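Local coordinates for Ras-related protein Rab-21 (Homo sapiens, PDB 1YZU), which belongs to the Ras family of small, P-loop-containing guanine-nucleotide-binding proteins, as a member of its Rab branch, at residues 9-14 with 81-86. Numbering follows the deposited sequence.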
loop_
_atom_site.group_PDB
_atom_site.type_symbol
_atom_site.label_atom_id
_atom_site.label_comp_id
_atom_site.label_asym_id
_atom_site.label_seq_id
_atom_site.Cartn_x
_atom_site.Cartn_y
_atom_site.Cartn_z
ATOM N N VAL A 9 -2.888 -6.427 6.165
ATOM C CA VAL A 9 -2.358 -5.753 4.991
ATOM C C VAL A 9 -1.253 -4.840 5.497
ATOM O O VAL A 9 -1.406 -4.200 6.513
ATOM C CB VAL A 9 -3.512 -4.968 4.265
ATOM C CG1 VAL A 9 -3.004 -3.941 3.277
ATOM C CG2 VAL A 9 -4.447 -5.946 3.566
ATOM N N VAL A 10 -0.133 -4.781 4.794
ATOM C CA VAL A 10 0.960 -3.921 5.227
ATOM C C VAL A 10 1.281 -2.923 4.129
ATOM O O VAL A 10 1.166 -3.242 2.971
ATOM C CB VAL A 10 2.201 -4.732 5.664
ATOM C CG1 VAL A 10 2.724 -5.583 4.547
ATOM C CG2 VAL A 10 3.287 -3.801 6.194
ATOM N N LEU A 11 1.645 -1.712 4.537
ATOM C CA LEU A 11 1.920 -0.599 3.657
ATOM C C LEU A 11 3.416 -0.383 3.570
ATOM O O LEU A 11 4.094 -0.308 4.590
ATOM C CB LEU A 11 1.305 0.677 4.238
ATOM C CG LEU A 11 -0.216 0.711 4.258
ATOM C CD1 LEU A 11 -0.701 1.730 5.235
ATOM C CD2 LEU A 11 -0.739 1.035 2.885
ATOM N N LEU A 12 3.921 -0.256 2.349
ATOM C CA LEU A 12 5.352 -0.133 2.116
ATOM C C LEU A 12 5.611 0.918 1.050
ATOM O O LEU A 12 4.696 1.318 0.351
ATOM C CB LEU A 12 5.928 -1.465 1.648
ATOM C CG LEU A 12 5.643 -2.707 2.477
ATOM C CD1 LEU A 12 5.938 -3.949 1.691
ATOM C CD2 LEU A 12 6.484 -2.661 3.726
ATOM N N GLY A 13 6.866 1.348 0.942
ATOM C CA GLY A 13 7.264 2.408 0.018
ATOM C C GLY A 13 8.117 3.438 0.736
ATOM O O GLY A 13 8.249 3.400 1.953
ATOM N N GLU A 14 8.667 4.385 -0.012
ATOM C CA GLU A 14 9.547 5.423 0.553
ATOM C C GLU A 14 8.774 6.513 1.298
ATOM O O GLU A 14 7.563 6.565 1.231
ATOM C CB GLU A 14 10.361 6.062 -0.575
ATOM C CG GLU A 14 11.122 5.035 -1.410
ATOM C CD GLU A 14 12.255 4.411 -0.653
ATOM O OE1 GLU A 14 13.241 5.132 -0.424
ATOM O OE2 GLU A 14 12.164 3.212 -0.300
ATOM N N GLY A 81 -1.909 -9.382 2.338
ATOM C CA GLY A 81 -1.776 -8.435 1.243
ATOM C C GLY A 81 -0.711 -7.436 1.613
ATOM O O GLY A 81 -0.376 -7.298 2.780
ATOM N N ALA A 82 -0.151 -6.772 0.618
ATOM C CA ALA A 82 0.789 -5.693 0.837
ATOM C C ALA A 82 0.559 -4.629 -0.227
ATOM O O ALA A 82 0.292 -4.940 -1.401
ATOM C CB ALA A 82 2.205 -6.199 0.764
ATOM N N ILE A 83 0.659 -3.377 0.197
ATOM C CA ILE A 83 0.422 -2.236 -0.671
ATOM C C ILE A 83 1.733 -1.479 -0.755
ATOM O O ILE A 83 2.185 -0.913 0.239
ATOM C CB ILE A 83 -0.691 -1.325 -0.097
ATOM C CG1 ILE A 83 -2.003 -2.111 0.004
ATOM C CG2 ILE A 83 -0.879 -0.107 -0.962
ATOM C CD1 ILE A 83 -3.097 -1.459 0.826
ATOM N N LEU A 84 2.362 -1.502 -1.926
ATOM C CA LEU A 84 3.615 -0.780 -2.127
ATOM C C LEU A 84 3.286 0.531 -2.796
ATOM O O LEU A 84 2.754 0.548 -3.902
ATOM C CB LEU A 84 4.602 -1.569 -2.996
ATOM C CG LEU A 84 4.734 -3.079 -2.794
ATOM C CD1 LEU A 84 6.001 -3.602 -3.523
ATOM C CD2 LEU A 84 4.799 -3.437 -1.331
ATOM N N VAL A 85 3.613 1.618 -2.125
ATOM C CA VAL A 85 3.232 2.933 -2.583
ATOM C C VAL A 85 4.432 3.667 -3.147
ATOM O O VAL A 85 5.576 3.533 -2.673
ATOM C CB VAL A 85 2.640 3.789 -1.450
ATOM C CG1 VAL A 85 1.945 5.022 -2.015
ATOM C CG2 VAL A 85 1.657 2.965 -0.608
ATOM N N TYR A 86 4.150 4.440 -4.182
ATOM C CA TYR A 86 5.123 5.359 -4.719
ATOM C C TYR A 86 4.389 6.621 -5.115
ATOM O O TYR A 86 3.169 6.657 -5.148
ATOM C CB TYR A 86 5.854 4.736 -5.906
ATOM C CG TYR A 86 5.006 4.628 -7.140
ATOM C CD1 TYR A 86 4.998 5.643 -8.077
ATOM C CD2 TYR A 86 4.202 3.518 -7.362
ATOM C CE1 TYR A 86 4.214 5.567 -9.214
ATOM C CE2 TYR A 86 3.415 3.424 -8.487
ATOM C CZ TYR A 86 3.442 4.451 -9.424
ATOM O OH TYR A 86 2.678 4.395 -10.559
HETATM O O HOH W 1 8.361 3.709 -2.973
#
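Val10 and Leu12 reach across to Gly81, Ile83 and Val85 through their main-chain atoms, pairing two parallel strands at the centre of the six-stranded sheet of a Ras-like P-loop fold. Both use their N-H and C=O, giving a four-rung ladder: Val10 N to Gly81 O (3.2 Å), Ile83 N to Val10 O, Leu12 N to Ile83 O, and Val85 N to Leu12 O (2.7 Å). The first rung is the longest and most bent, 151° at the hydrogen, whereas the Ile83 N-H aims almost straight at its acceptor. Val9 and Leu11 make their backbone bonds on the opposite edge, with Ala58 and Trp60 of strand 53-61, and Leu11 O takes the hydroxyl of Thr62, so strand 5-13 is bonded along both edges here.

Side chains alternate between two helix-covered faces. Val9, Leu11, Ile83 and Val85 share one, where helix 156-167 packs on Val9 and Ile83. Val9 holds CG1 anti to its backbone N (chi1 164°), bringing that methyl within 3.5 Å of Ile83 CD1; Leu11 CD2 rests 3.8 Å from Ile83 CB. Ile83 suits the spot because its long branch reaches Val9 while its CB meets Leu11. Under helix 91-105, Leu12 and Leu84 run side by side, Leu12 CD1 3.3 Å from Leu84 CD2, while small Ala82, fitting beneath that helix, offers just CB to Val10 CG1 at 3.9 Å.

Gly13 belongs to a probable P-loop; its phi of 132° favours glycine, as no CB must pass Leu12 O. Glu14 N and Val85 O, too far apart to bond directly, share a water that donates to Val85 O (2.8 Å) and accepts from Glu14 N (3.1 Å).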